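Local coordinates for protein alanine racemase (Actinobacillus succinogenes, PDB 3C3K) that has a two-lobed periplasmic binding protein-like fold, as in LacI-type regulators, and probably binds a small ligand between its lobes, at residues K125-I130 and P185-A190; Y157-Y162 and L179-K184; L173-L178 and Q201-S206; A110-V115 and Q140-G145. One frame throughout, in Å; residues are numbered along the deposited sequence.

Interaction 1. Residues K125-I130 and P185-A190; sequences KRIALI and PDAIFA
Two adjacent strands, 127-130 and 187-190, run parallel, with short axes 4.6 Å apart. Backbone bonds run in alternation: A128 N gives to A187 O (2.8 Å), F189 N to A128 O (2.9 Å) and I130 N to F189 O (3.0 Å). The first two are nearly straight. All three donors stand above the carbonyl planes. At the entry to the strands, R126 O takes D186 N on a lone pair.

The D186 carboxylate closes this end. Its CG takes the crowded position between N and C (chi1 58°). D186 OD2 accepts K125 N through its syn lone pair (2.8 Å). D186 OD1 accepts R126 N from above the carboxylate plane (2.8 Å). OD2 also lies over one face of the R126 guanidinium, a long, charge-only salt bridge, while R126 NE bonds to K184 O.

Apolar side chains pair on each face. L129 and F189 lie side by side, with L129 CD1 3.6 Å from F189 CD2. I130 CD1 crosses I188 CG2 obliquely at 3.8 Å.

The I127, L129 and F189 face packs against helices 108-121 and 137-152. The A128, I130 and I188 face meets helix 168-179. Strands 159-162 and 215-217 flank the pair in the sheet.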
loop_
_atom_site.group_PDB
_atom_site.type_symbol
_atom_site.label_atom_id
_atom_site.label_comp_id
_atom_site.label_asym_id
_atom_site.label_seq_id
_atom_site.Cartn_x
_atom_site.Cartn_y
_atom_site.Cartn_z
ATOM N N LYS B 125 -15.405 -5.090 -28.854
ATOM C CA LYS B 125 -16.775 -4.720 -29.085
ATOM C C LYS B 125 -17.649 -5.021 -27.857
ATOM O O LYS B 125 -18.790 -4.543 -27.736
ATOM C CB LYS B 125 -17.319 -5.484 -30.308
ATOM C CG LYS B 125 -17.055 -4.731 -31.610
ATOM C CD LYS B 125 -17.669 -5.439 -32.791
ATOM C CE LYS B 125 -17.270 -4.767 -34.084
ATOM N NZ LYS B 125 -15.800 -4.425 -34.129
ATOM N N ARG B 126 -17.103 -5.771 -26.914
ATOM C CA ARG B 126 -17.852 -6.068 -25.695
ATOM C C ARG B 126 -16.988 -5.738 -24.495
ATOM O O ARG B 126 -16.306 -6.629 -23.931
ATOM C CB ARG B 126 -18.284 -7.535 -25.675
ATOM C CG ARG B 126 -19.343 -7.849 -26.731
ATOM C CD ARG B 126 -19.654 -9.379 -26.999
ATOM N NE ARG B 126 -18.545 -10.325 -26.863
ATOM C CZ ARG B 126 -17.666 -10.673 -27.815
ATOM N NH1 ARG B 126 -17.716 -10.146 -29.034
ATOM N NH2 ARG B 126 -16.705 -11.574 -27.544
ATOM N N ILE B 127 -16.991 -4.462 -24.123
ATOM C CA ILE B 127 -16.082 -3.962 -23.134
ATOM C C ILE B 127 -16.893 -3.888 -21.843
ATOM O O ILE B 127 -17.976 -3.271 -21.826
ATOM C CB ILE B 127 -15.531 -2.558 -23.524
ATOM C CG1 ILE B 127 -14.766 -2.621 -24.846
ATOM C CG2 ILE B 127 -14.619 -1.983 -22.375
ATOM C CD1 ILE B 127 -14.675 -1.335 -25.582
ATOM N N ALA B 128 -16.381 -4.500 -20.784
ATOM C CA ALA B 128 -16.986 -4.496 -19.434
ATOM C C ALA B 128 -16.179 -3.554 -18.546
ATOM O O ALA B 128 -15.011 -3.204 -18.870
ATOM C CB ALA B 128 -17.003 -5.971 -18.810
ATOM N N LEU B 129 -16.814 -3.112 -17.457
ATOM C CA LEU B 129 -16.212 -2.248 -16.454
ATOM C C LEU B 129 -16.257 -2.936 -15.080
ATOM O O LEU B 129 -17.286 -3.510 -14.679
ATOM C CB LEU B 129 -16.935 -0.879 -16.406
ATOM C CG LEU B 129 -16.445 0.183 -15.406
ATOM C CD1 LEU B 129 -15.147 0.861 -16.004
ATOM C CD2 LEU B 129 -17.492 1.272 -15.165
ATOM N N ILE B 130 -15.123 -2.958 -14.393
ATOM C CA ILE B 130 -15.136 -3.338 -12.986
ATOM C C ILE B 130 -15.021 -1.993 -12.240
ATOM O O ILE B 130 -13.979 -1.283 -12.352
ATOM C CB ILE B 130 -13.956 -4.297 -12.585
ATOM C CG1 ILE B 130 -14.052 -5.596 -13.357
ATOM C CG2 ILE B 130 -14.016 -4.618 -11.039
ATOM C CD1 ILE B 130 -12.947 -6.586 -13.082
ATOM N N PRO B 185 -17.314 -10.789 -22.052
ATOM C CA PRO B 185 -16.660 -9.650 -22.620
ATOM C C PRO B 185 -15.476 -10.067 -23.473
ATOM O O PRO B 185 -14.952 -11.198 -23.334
ATOM C CB PRO B 185 -16.186 -8.862 -21.388
ATOM C CG PRO B 185 -15.902 -9.872 -20.391
ATOM C CD PRO B 185 -16.998 -10.948 -20.617
ATOM N N ASP B 186 -15.101 -9.201 -24.408
ATOM C CA ASP B 186 -13.818 -9.345 -25.037
ATOM C C ASP B 186 -12.840 -8.305 -24.471
ATOM O O ASP B 186 -11.716 -8.178 -24.971
ATOM C CB ASP B 186 -13.923 -9.259 -26.595
ATOM C CG ASP B 186 -14.539 -7.942 -27.098
ATOM O OD1 ASP B 186 -14.708 -7.013 -26.277
ATOM O OD2 ASP B 186 -14.898 -7.838 -28.314
ATOM N N ALA B 187 -13.248 -7.533 -23.461
ATOM C CA ALA B 187 -12.336 -6.576 -22.837
ATOM C C ALA B 187 -12.850 -6.083 -21.529
ATOM O O ALA B 187 -14.097 -5.995 -21.331
ATOM C CB ALA B 187 -12.029 -5.406 -23.749
ATOM N N ILE B 188 -11.913 -5.886 -20.596
ATOM C CA ILE B 188 -12.247 -5.518 -19.223
ATOM C C ILE B 188 -11.426 -4.302 -18.856
ATOM O O ILE B 188 -10.171 -4.308 -18.937
ATOM C CB ILE B 188 -12.045 -6.675 -18.183
ATOM C CG1 ILE B 188 -13.083 -7.806 -18.389
ATOM C CG2 ILE B 188 -12.326 -6.157 -16.801
ATOM C CD1 ILE B 188 -12.851 -9.041 -17.545
ATOM N N PHE B 189 -12.151 -3.243 -18.503
ATOM C CA PHE B 189 -11.568 -2.007 -18.069
ATOM C C PHE B 189 -11.855 -1.881 -16.556
ATOM O O PHE B 189 -13.016 -1.808 -16.176
ATOM C CB PHE B 189 -12.259 -0.859 -18.820
ATOM C CG PHE B 189 -11.838 0.534 -18.380
ATOM C CD1 PHE B 189 -10.553 0.764 -17.843
ATOM C CD2 PHE B 189 -12.698 1.634 -18.595
ATOM C CE1 PHE B 189 -10.190 2.022 -17.456
ATOM C CE2 PHE B 189 -12.328 2.922 -18.216
ATOM C CZ PHE B 189 -11.067 3.122 -17.660
ATOM N N ALA B 190 -10.794 -1.922 -15.726
ATOM C CA ALA B 190 -10.946 -1.701 -14.283
ATOM C C ALA B 190 -10.456 -0.346 -13.841
ATOM O O ALA B 190 -9.452 0.188 -14.360
ATOM C CB ALA B 190 -10.298 -2.813 -13.482
#

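Interaction 2. Residues Y157-Y162 and L179-K184; sequences YSRISY and LKSAVK
This contact lies in the beta-alpha-beta unit made by strand 159-162, helix 168-179 and strand 187-190. It joins the start of the first strand to the loop that follows the helix. It sits at the protein surface.

Y157 and V183 form the apolar part. The Y157 side chain leaves with CG anti to the backbone N (chi1 178°) and slides past V183 in the opposite direction. V183 CG1, also anti to its own N, comes 3.9 Å from Y157 CD1. The carbonyl oxygen of V183 lies at the ring edge, near the ring plane, 3.7 Å from Y157 CE1.

Water 1 completes the join. It accepts from Y157 OH (2.6 Å) and donates to V183 O (2.7 Å). It also accepts a weak bond from R159 NE (3.0 Å). One water thus ties the phenol and the guanidinium to a single loop carbonyl. S181 OG, anti to its own backbone N, also donates to V183 O (3.0 Å), from above the carbonyl plane. Two donors therefore grip this oxygen.

R159 is bent at chi3 (115°), which brings its guanidinium over Y157 CE1. R159 NH1 ends 3.3 Å from S181 OG.

K180 is the centre of an inverse gamma turn, where the chain leaves the helix. The crossover passes over strand 127-131 on its way to strand 187-190, as is usual in the parallel alpha/beta lobes of periplasmic binding protein-like folds.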
loop_
_atom_site.group_PDB
_atom_site.type_symbol
_atom_site.label_atom_id
_atom_site.label_comp_id
_atom_site.label_asym_id
_atom_site.label_seq_id
_atom_site.Cartn_x
_atom_site.Cartn_y
_atom_site.Cartn_z
ATOM N N TYR B 157 -23.242 -4.066 -26.243
ATOM C CA TYR B 157 -22.852 -4.651 -24.955
ATOM C C TYR B 157 -22.407 -3.591 -23.969
ATOM O O TYR B 157 -21.520 -2.725 -24.263
ATOM C CB TYR B 157 -21.705 -5.658 -25.160
ATOM C CG TYR B 157 -21.127 -6.332 -23.921
ATOM C CD1 TYR B 157 -21.449 -7.644 -23.604
ATOM C CD2 TYR B 157 -20.196 -5.678 -23.115
ATOM C CE1 TYR B 157 -20.899 -8.273 -22.486
ATOM C CE2 TYR B 157 -19.670 -6.267 -21.999
ATOM C CZ TYR B 157 -20.014 -7.574 -21.687
ATOM O OH TYR B 157 -19.449 -8.178 -20.607
ATOM N N SER B 158 -22.978 -3.735 -22.782
ATOM C CA SER B 158 -22.651 -2.939 -21.649
ATOM C C SER B 158 -22.642 -3.852 -20.467
ATOM O O SER B 158 -23.591 -4.685 -20.305
ATOM C CB SER B 158 -23.797 -1.965 -21.382
ATOM O OG SER B 158 -23.248 -0.760 -21.053
ATOM N N ARG B 159 -21.586 -3.729 -19.647
ATOM C CA ARG B 159 -21.659 -4.278 -18.335
ATOM C C ARG B 159 -20.728 -3.905 -17.251
ATOM O O ARG B 159 -19.521 -3.769 -17.458
ATOM C CB ARG B 159 -22.354 -5.607 -18.227
ATOM C CG ARG B 159 -21.670 -6.923 -18.146
ATOM C CD ARG B 159 -22.895 -7.896 -17.901
ATOM N NE ARG B 159 -23.100 -8.836 -19.026
ATOM C CZ ARG B 159 -23.846 -8.600 -20.119
ATOM N NH1 ARG B 159 -23.922 -9.526 -21.075
ATOM N NH2 ARG B 159 -24.490 -7.444 -20.287
ATOM N N ILE B 160 -21.291 -3.799 -16.060
ATOM C CA ILE B 160 -20.538 -3.266 -14.943
ATOM C C ILE B 160 -20.632 -4.223 -13.790
ATOM O O ILE B 160 -21.747 -4.703 -13.433
ATOM C CB ILE B 160 -21.127 -1.917 -14.515
ATOM C CG1 ILE B 160 -21.094 -0.971 -15.689
ATOM C CG2 ILE B 160 -20.379 -1.339 -13.284
ATOM C CD1 ILE B 160 -21.986 0.285 -15.565
ATOM N N SER B 161 -19.484 -4.504 -13.187
ATOM C CA SER B 161 -19.527 -5.347 -12.030
ATOM C C SER B 161 -18.806 -4.587 -10.916
ATOM O O SER B 161 -17.815 -3.922 -11.188
ATOM C CB SER B 161 -18.791 -6.637 -12.398
ATOM O OG SER B 161 -18.578 -7.433 -11.272
ATOM N N TYR B 162 -19.293 -4.645 -9.681
ATOM C CA TYR B 162 -18.767 -3.749 -8.658
ATOM C C TYR B 162 -17.919 -4.522 -7.703
ATOM O O TYR B 162 -18.344 -5.547 -7.135
ATOM C CB TYR B 162 -19.870 -2.961 -7.908
ATOM C CG TYR B 162 -20.597 -1.981 -8.801
ATOM C CD1 TYR B 162 -20.104 -0.703 -8.976
ATOM C CD2 TYR B 162 -21.780 -2.336 -9.485
ATOM C CE1 TYR B 162 -20.722 0.196 -9.798
ATOM C CE2 TYR B 162 -22.449 -1.398 -10.324
ATOM C CZ TYR B 162 -21.886 -0.131 -10.468
ATOM O OH TYR B 162 -22.407 0.854 -11.296
ATOM N N LEU B 179 -17.850 -13.146 -16.583
ATOM C CA LEU B 179 -17.692 -14.298 -17.430
ATOM C C LEU B 179 -18.918 -15.179 -17.343
ATOM O O LEU B 179 -19.150 -15.958 -18.250
ATOM C CB LEU B 179 -16.462 -15.103 -17.049
ATOM C CG LEU B 179 -15.164 -14.297 -17.305
ATOM C CD1 LEU B 179 -13.917 -15.053 -16.841
ATOM C CD2 LEU B 179 -15.060 -13.971 -18.776
ATOM N N LYS B 180 -19.683 -15.070 -16.253
ATOM C CA LYS B 180 -20.862 -15.935 -16.082
ATOM C C LYS B 180 -22.050 -15.279 -16.743
ATOM O O LYS B 180 -22.878 -14.651 -16.077
ATOM C CB LYS B 180 -21.169 -16.154 -14.598
ATOM C CG LYS B 180 -20.716 -17.483 -14.054
ATOM C CD LYS B 180 -21.310 -17.673 -12.617
ATOM C CE LYS B 180 -21.236 -19.188 -12.152
ATOM N NZ LYS B 180 -21.850 -19.450 -10.802
ATOM N N SER B 181 -22.123 -15.357 -18.057
ATOM C CA SER B 181 -23.204 -14.663 -18.754
ATOM C C SER B 181 -23.274 -15.161 -20.138
ATOM O O SER B 181 -22.292 -15.719 -20.622
ATOM C CB SER B 181 -23.002 -13.155 -18.783
ATOM O OG SER B 181 -23.634 -12.634 -19.917
ATOM N N ALA B 182 -24.448 -14.956 -20.751
ATOM C CA ALA B 182 -24.747 -15.389 -22.134
ATOM C C ALA B 182 -23.646 -14.917 -23.064
ATOM O O ALA B 182 -23.054 -15.717 -23.805
ATOM C CB ALA B 182 -26.089 -14.819 -22.587
ATOM N N VAL B 183 -23.399 -13.620 -23.017
ATOM C CA VAL B 183 -22.341 -12.969 -23.796
ATOM C C VAL B 183 -21.218 -12.596 -22.849
ATOM O O VAL B 183 -21.451 -11.903 -21.862
ATOM C CB VAL B 183 -22.871 -11.711 -24.534
ATOM C CG1 VAL B 183 -21.752 -11.062 -25.374
ATOM C CG2 VAL B 183 -24.004 -12.082 -25.451
ATOM N N LYS B 184 -20.017 -13.082 -23.140
ATOM C CA LYS B 184 -18.811 -12.736 -22.387
ATOM C C LYS B 184 -18.076 -11.474 -22.920
ATOM O O LYS B 184 -18.181 -11.144 -24.114
ATOM C CB LYS B 184 -17.870 -13.930 -22.386
ATOM C CG LYS B 184 -18.639 -15.190 -22.502
ATOM C CD LYS B 184 -18.629 -15.992 -21.257
ATOM C CE LYS B 184 -17.800 -17.224 -21.557
ATOM N NZ LYS B 184 -17.773 -18.114 -20.384
HETATM O O HOH W 1 -20.598 -10.405 -19.754
#

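Interaction 3. Residues L173-L178 and Q201-S206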
loop_
_atom_site.group_PDB
_atom_site.type_symbol
_atom_site.label_atom_id
_atom_site.label_comp_id
_atom_site.label_asym_id
_atom_site.label_seq_id
_atom_site.Cartn_x
_atom_site.Cartn_y
_atom_site.Cartn_z
ATOM N N LEU B 173 -13.173 -11.882 -8.409
ATOM C CA LEU B 173 -14.616 -12.105 -8.237
ATOM C C LEU B 173 -15.537 -11.292 -9.205
ATOM O O LEU B 173 -16.495 -11.843 -9.809
ATOM C CB LEU B 173 -14.977 -11.766 -6.811
ATOM C CG LEU B 173 -14.248 -12.634 -5.806
ATOM C CD1 LEU B 173 -14.552 -12.154 -4.350
ATOM C CD2 LEU B 173 -14.710 -14.066 -5.990
ATOM N N ALA B 174 -15.282 -9.988 -9.327
ATOM C CA ALA B 174 -15.887 -9.191 -10.359
ATOM C C ALA B 174 -15.728 -9.877 -11.755
ATOM O O ALA B 174 -16.653 -9.957 -12.533
ATOM C CB ALA B 174 -15.245 -7.777 -10.387
ATOM N N THR B 175 -14.544 -10.358 -12.075
ATOM C CA THR B 175 -14.319 -10.971 -13.343
ATOM C C THR B 175 -15.103 -12.274 -13.528
ATOM O O THR B 175 -15.707 -12.482 -14.567
ATOM C CB THR B 175 -12.818 -11.155 -13.592
ATOM O OG1 THR B 175 -12.189 -9.854 -13.511
ATOM C CG2 THR B 175 -12.585 -11.828 -14.912
ATOM N N PHE B 176 -15.085 -13.143 -12.546
ATOM C CA PHE B 176 -15.862 -14.373 -12.648
ATOM C C PHE B 176 -17.332 -14.022 -12.896
ATOM O O PHE B 176 -17.953 -14.567 -13.776
ATOM C CB PHE B 176 -15.652 -15.279 -11.417
ATOM C CG PHE B 176 -14.296 -15.991 -11.423
ATOM C CD1 PHE B 176 -13.905 -16.752 -12.492
ATOM C CD2 PHE B 176 -13.391 -15.840 -10.363
ATOM C CE1 PHE B 176 -12.674 -17.367 -12.493
ATOM C CE2 PHE B 176 -12.178 -16.489 -10.362
ATOM C CZ PHE B 176 -11.814 -17.219 -11.392
ATOM N N SER B 177 -17.836 -13.018 -12.226
ATOM C CA SER B 177 -19.224 -12.593 -12.406
ATOM C C SER B 177 -19.512 -12.158 -13.843
ATOM O O SER B 177 -20.588 -12.467 -14.355
ATOM C CB SER B 177 -19.508 -11.450 -11.445
ATOM O OG SER B 177 -20.853 -10.991 -11.592
ATOM N N LEU B 178 -18.557 -11.491 -14.521
ATOM C CA LEU B 178 -18.754 -11.018 -15.924
ATOM C C LEU B 178 -18.629 -12.133 -16.938
ATOM O O LEU B 178 -19.222 -12.087 -18.023
ATOM C CB LEU B 178 -17.731 -9.934 -16.305
ATOM C CG LEU B 178 -17.733 -8.602 -15.527
ATOM C CD1 LEU B 178 -16.411 -7.908 -15.765
ATOM C CD2 LEU B 178 -18.889 -7.707 -15.925
ATOM N N GLN B 201 -5.614 -12.465 -13.291
ATOM C CA GLN B 201 -5.637 -13.773 -12.637
ATOM C C GLN B 201 -6.866 -14.645 -12.937
ATOM O O GLN B 201 -6.737 -15.827 -13.272
ATOM C CB GLN B 201 -5.500 -13.631 -11.140
ATOM C CG GLN B 201 -5.313 -15.015 -10.537
ATOM C CD GLN B 201 -4.791 -15.031 -9.140
ATOM O OE1 GLN B 201 -5.458 -15.526 -8.224
ATOM N NE2 GLN B 201 -3.547 -14.590 -8.976
ATOM N N ALA B 202 -8.073 -14.109 -12.823
ATOM C CA ALA B 202 -9.271 -14.923 -13.149
ATOM C C ALA B 202 -9.320 -15.320 -14.622
ATOM O O ALA B 202 -9.731 -16.439 -15.009
ATOM C CB ALA B 202 -10.522 -14.119 -12.826
ATOM N N LEU B 203 -8.923 -14.414 -15.467
ATOM C CA LEU B 203 -8.928 -14.664 -16.908
ATOM C C LEU B 203 -7.999 -15.865 -17.270
ATOM O O LEU B 203 -8.384 -16.803 -17.999
ATOM C CB LEU B 203 -8.499 -13.389 -17.639
ATOM C CG LEU B 203 -9.621 -12.321 -17.791
ATOM C CD1 LEU B 203 -9.052 -11.143 -18.466
ATOM C CD2 LEU B 203 -10.834 -12.828 -18.611
ATOM N N THR B 204 -6.775 -15.813 -16.744
ATOM C CA THR B 204 -5.767 -16.869 -16.881
ATOM C C THR B 204 -6.215 -18.209 -16.316
ATOM O O THR B 204 -5.988 -19.276 -16.934
ATOM C CB THR B 204 -4.477 -16.459 -16.193
ATOM O OG1 THR B 204 -4.059 -15.212 -16.750
ATOM C CG2 THR B 204 -3.415 -17.491 -16.388
ATOM N N GLU B 205 -6.834 -18.181 -15.149
ATOM C CA GLU B 205 -7.303 -19.421 -14.537
ATOM C C GLU B 205 -8.508 -19.959 -15.289
ATOM O O GLU B 205 -8.863 -21.115 -15.166
ATOM C CB GLU B 205 -7.656 -19.191 -13.084
ATOM C CG GLU B 205 -6.446 -18.965 -12.215
ATOM C CD GLU B 205 -6.832 -18.607 -10.795
ATOM O OE1 GLU B 205 -8.042 -18.457 -10.523
ATOM O OE2 GLU B 205 -5.928 -18.487 -9.954
ATOM N N SER B 206 -9.149 -19.112 -16.068
ATOM C CA SER B 206 -10.325 -19.511 -16.823
ATOM C C SER B 206 -9.866 -19.980 -18.211
ATOM O O SER B 206 -10.665 -20.418 -19.003
ATOM C CB SER B 206 -11.301 -18.337 -16.937
ATOM O OG SER B 206 -12.048 -18.134 -15.730
#
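L173 to L178 is part of helix 168-179, and its side chains divide between two neighbours. A174 touches I130 of strand 127-131. T175 makes the first contact with helix 193-205. Its CG2 is anti to the backbone N, and T175 CG2 meets A202 CB at 3.7 Å. The same T175 methyl, CG2, reaches L203 CG at 4.2 Å, where the two side chains cross at about a right angle. T175 OG1 takes the other branch (chi1 -58°) and bonds back to G171 O within its own helix. The threonine thus keeps its methyl for the apolar seam.

F176 comes next. Its CG is anti to the carbonyl carbon (chi1 -75°), and the ring reaches across to the second helix. A202 CB sits over one face of the F176 ring, 3.8 Å from the centroid and 17° off the ring normal, a CH-pi contact. The methyl is therefore clasped between T175 and the F176 ring. Polar atoms lie at the ring edge. S206 OG is 3.4 Å from F176 CE1, and E205 OE1 is 4.1 Å from F176 CZ. S206 OG is held in place by its bond to A202 O (3.0 Å), and E205 OE1 by a salt bridge to K172 NZ. On the same second helix, Q201 bonds to Q226 of the second subunit.

L178 ends the segment and packs on A128 and I130 of strand 127-131 and on R159 and S161 of strand 159-162. The short helix axes approach to 9.1 Å. Helix 168-179 rests on strands 127-131 and 159-162, with helix 193-205 beside it.

Interaction 4. Residues A110-V115 and Q140-G145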
loop_
_atom_site.group_PDB
_atom_site.type_symbol
_atom_site.label_atom_id
_atom_site.label_comp_id
_atom_site.label_asym_id
_atom_site.label_seq_id
_atom_site.Cartn_x
_atom_site.Cartn_y
_atom_site.Cartn_z
ATOM N N ALA B 110 -12.235 12.401 -19.477
ATOM C CA ALA B 110 -11.451 12.310 -20.712
ATOM C C ALA B 110 -10.613 11.022 -20.758
ATOM O O ALA B 110 -10.543 10.383 -21.814
ATOM C CB ALA B 110 -10.519 13.541 -20.935
ATOM N N ALA B 111 -9.960 10.658 -19.650
ATOM C CA ALA B 111 -9.185 9.410 -19.600
ATOM C C ALA B 111 -10.046 8.187 -19.864
ATOM O O ALA B 111 -9.597 7.333 -20.588
ATOM C CB ALA B 111 -8.482 9.257 -18.271
ATOM N N SER B 112 -11.231 8.051 -19.226
ATOM C CA SER B 112 -11.999 6.853 -19.459
ATOM C C SER B 112 -12.610 6.744 -20.833
ATOM O O SER B 112 -12.673 5.656 -21.358
ATOM C CB SER B 112 -13.020 6.568 -18.359
ATOM O OG SER B 112 -13.525 7.788 -17.978
ATOM N N GLU B 113 -13.006 7.864 -21.453
ATOM C CA GLU B 113 -13.514 7.789 -22.819
ATOM C C GLU B 113 -12.399 7.394 -23.758
ATOM O O GLU B 113 -12.649 6.686 -24.694
ATOM C CB GLU B 113 -14.169 9.124 -23.287
ATOM C CG GLU B 113 -15.330 9.553 -22.441
ATOM C CD GLU B 113 -15.951 10.852 -22.926
ATOM O OE1 GLU B 113 -15.213 11.779 -23.310
ATOM O OE2 GLU B 113 -17.180 10.949 -22.873
ATOM N N TYR B 114 -11.196 7.922 -23.536
ATOM C CA TYR B 114 -9.981 7.582 -24.296
ATOM C C TYR B 114 -9.651 6.110 -24.202
ATOM O O TYR B 114 -9.265 5.534 -25.166
ATOM C CB TYR B 114 -8.747 8.317 -23.755
ATOM C CG TYR B 114 -7.555 8.225 -24.689
ATOM C CD1 TYR B 114 -6.623 7.206 -24.572
ATOM C CD2 TYR B 114 -7.374 9.176 -25.697
ATOM C CE1 TYR B 114 -5.505 7.131 -25.444
ATOM C CE2 TYR B 114 -6.271 9.125 -26.582
ATOM C CZ TYR B 114 -5.360 8.083 -26.461
ATOM O OH TYR B 114 -4.287 8.070 -27.321
ATOM N N VAL B 115 -9.753 5.539 -23.015
ATOM C CA VAL B 115 -9.662 4.058 -22.803
ATOM C C VAL B 115 -10.602 3.282 -23.698
ATOM O O VAL B 115 -10.173 2.416 -24.447
ATOM C CB VAL B 115 -9.834 3.689 -21.342
ATOM C CG1 VAL B 115 -10.004 2.138 -21.208
ATOM C CG2 VAL B 115 -8.597 4.248 -20.516
ATOM N N GLN B 140 -17.760 7.656 -10.329
ATOM C CA GLN B 140 -18.974 7.999 -11.105
ATOM C C GLN B 140 -18.593 8.455 -12.542
ATOM O O GLN B 140 -19.203 8.038 -13.532
ATOM C CB GLN B 140 -19.713 9.106 -10.391
ATOM C CG GLN B 140 -20.379 8.684 -9.000
ATOM C CD GLN B 140 -20.862 9.914 -8.276
ATOM O OE1 GLN B 140 -21.366 10.797 -8.902
ATOM N NE2 GLN B 140 -20.640 9.999 -6.986
ATOM N N HIS B 141 -17.562 9.278 -12.642
ATOM C CA HIS B 141 -17.138 9.846 -13.918
ATOM C C HIS B 141 -16.567 8.752 -14.815
ATOM O O HIS B 141 -16.727 8.791 -16.060
ATOM C CB HIS B 141 -16.000 10.851 -13.691
ATOM C CG HIS B 141 -16.466 12.200 -13.252
ATOM N ND1 HIS B 141 -17.793 12.581 -13.285
ATOM C CD2 HIS B 141 -15.787 13.254 -12.761
ATOM C CE1 HIS B 141 -17.907 13.820 -12.853
ATOM N NE2 HIS B 141 -16.699 14.263 -12.552
ATOM N N ARG B 142 -15.840 7.804 -14.215
ATOM C CA ARG B 142 -15.254 6.731 -15.028
ATOM C C ARG B 142 -16.382 5.873 -15.535
ATOM O O ARG B 142 -16.364 5.470 -16.666
ATOM C CB ARG B 142 -14.190 5.902 -14.263
ATOM C CG ARG B 142 -12.801 6.690 -14.009
ATOM C CD ARG B 142 -11.891 5.951 -12.952
ATOM N NE ARG B 142 -10.956 6.934 -12.413
ATOM C CZ ARG B 142 -10.161 6.774 -11.376
ATOM N NH1 ARG B 142 -10.059 5.583 -10.775
ATOM N NH2 ARG B 142 -9.408 7.805 -10.994
ATOM N N GLU B 143 -17.389 5.616 -14.705
ATOM C CA GLU B 143 -18.564 4.855 -15.153
ATOM C C GLU B 143 -19.360 5.559 -16.272
ATOM O O GLU B 143 -19.743 4.893 -17.205
ATOM C CB GLU B 143 -19.452 4.461 -13.952
ATOM C CG GLU B 143 -20.667 3.625 -14.312
ATOM C CD GLU B 143 -21.434 3.025 -13.127
ATOM O OE1 GLU B 143 -20.853 2.364 -12.252
ATOM O OE2 GLU B 143 -22.676 3.156 -13.090
ATOM N N SER B 144 -19.561 6.899 -16.197
ATOM C CA SER B 144 -20.373 7.640 -17.185
ATOM C C SER B 144 -19.596 7.657 -18.439
ATOM O O SER B 144 -20.144 7.451 -19.482
ATOM C CB SER B 144 -20.500 9.168 -16.896
ATOM O OG SER B 144 -20.947 9.475 -15.638
ATOM N N GLY B 145 -18.322 8.035 -18.322
ATOM C CA GLY B 145 -17.416 8.116 -19.446
ATOM C C GLY B 145 -17.488 6.784 -20.208
ATOM O O GLY B 145 -17.680 6.796 -21.418
#
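S112 and G145 bring helices 108-121 and 137-152 close together. The short axes approach to 8.1 Å and cross at -36°. In the first shell, S112 points at the other helix and touches its backbone. S112 OG is 3.6 Å from R142 CA, and S112 CB is 3.9 Å from R142 O. One turn on, G145 presents bare backbone. E113 CG lies alongside it, 3.8 Å from G145 O and 3.9 Å from G145 CA. With no side chain on G145, the two CA atoms of E113 and G145 come within 5.2 Å. The pairing is plain van der Waals packing between a small side chain, a methylene and main chain.

The next shell fixes these groups. S112 OG, at a chi1 of 38°, turns back to bond with D108 O, a residue of its own helix. Its polar atom is therefore satisfied although the residue is buried. R142 CG leans 4.2 Å from S112 OG, and the chain then runs extended to its guanidinium. There NH2 forms a salt bridge with D108 OD1. D108 thus serves both residues, its carbonyl for the serine and its carboxylate for the arginine.

Further out, R142 makes a cation-pi contact with F219, and its NH2 bonds to a glycerol, probably from the crystallisation liquor. Such a molecule may mark a pocket.

Strand 127-131 links the two helices in the chain. Its L129 touches E143, and F189 of the neighbouring strand packs on S112 and V115, so both helices lie on one face of the parallel sheet.

How the interactions relate
Interactions 1 and 4 are buried, interaction 3 is partly so, and interaction 2 is at the surface. All four belong to one alpha/beta lobe. Interaction 1 is its central strand pair and touches each of the others. Interactions 3 and 4 are helix pairs on opposite faces of that sheet, with nearest atoms about 11 Å apart. Chemistry follows place. Main-chain bonds and one carboxylate carry interaction 1, and a water and a loop carbonyl carry interaction 2. Ring and methyl packing carries interaction 3, and close backbone packing interaction 4. Strand 159-162 of interaction 2 is the edge neighbour of strand 127-131, with R159 and S161 bonded to L129. Y162 OH bonds to E143, tying interaction 2 to interaction 4.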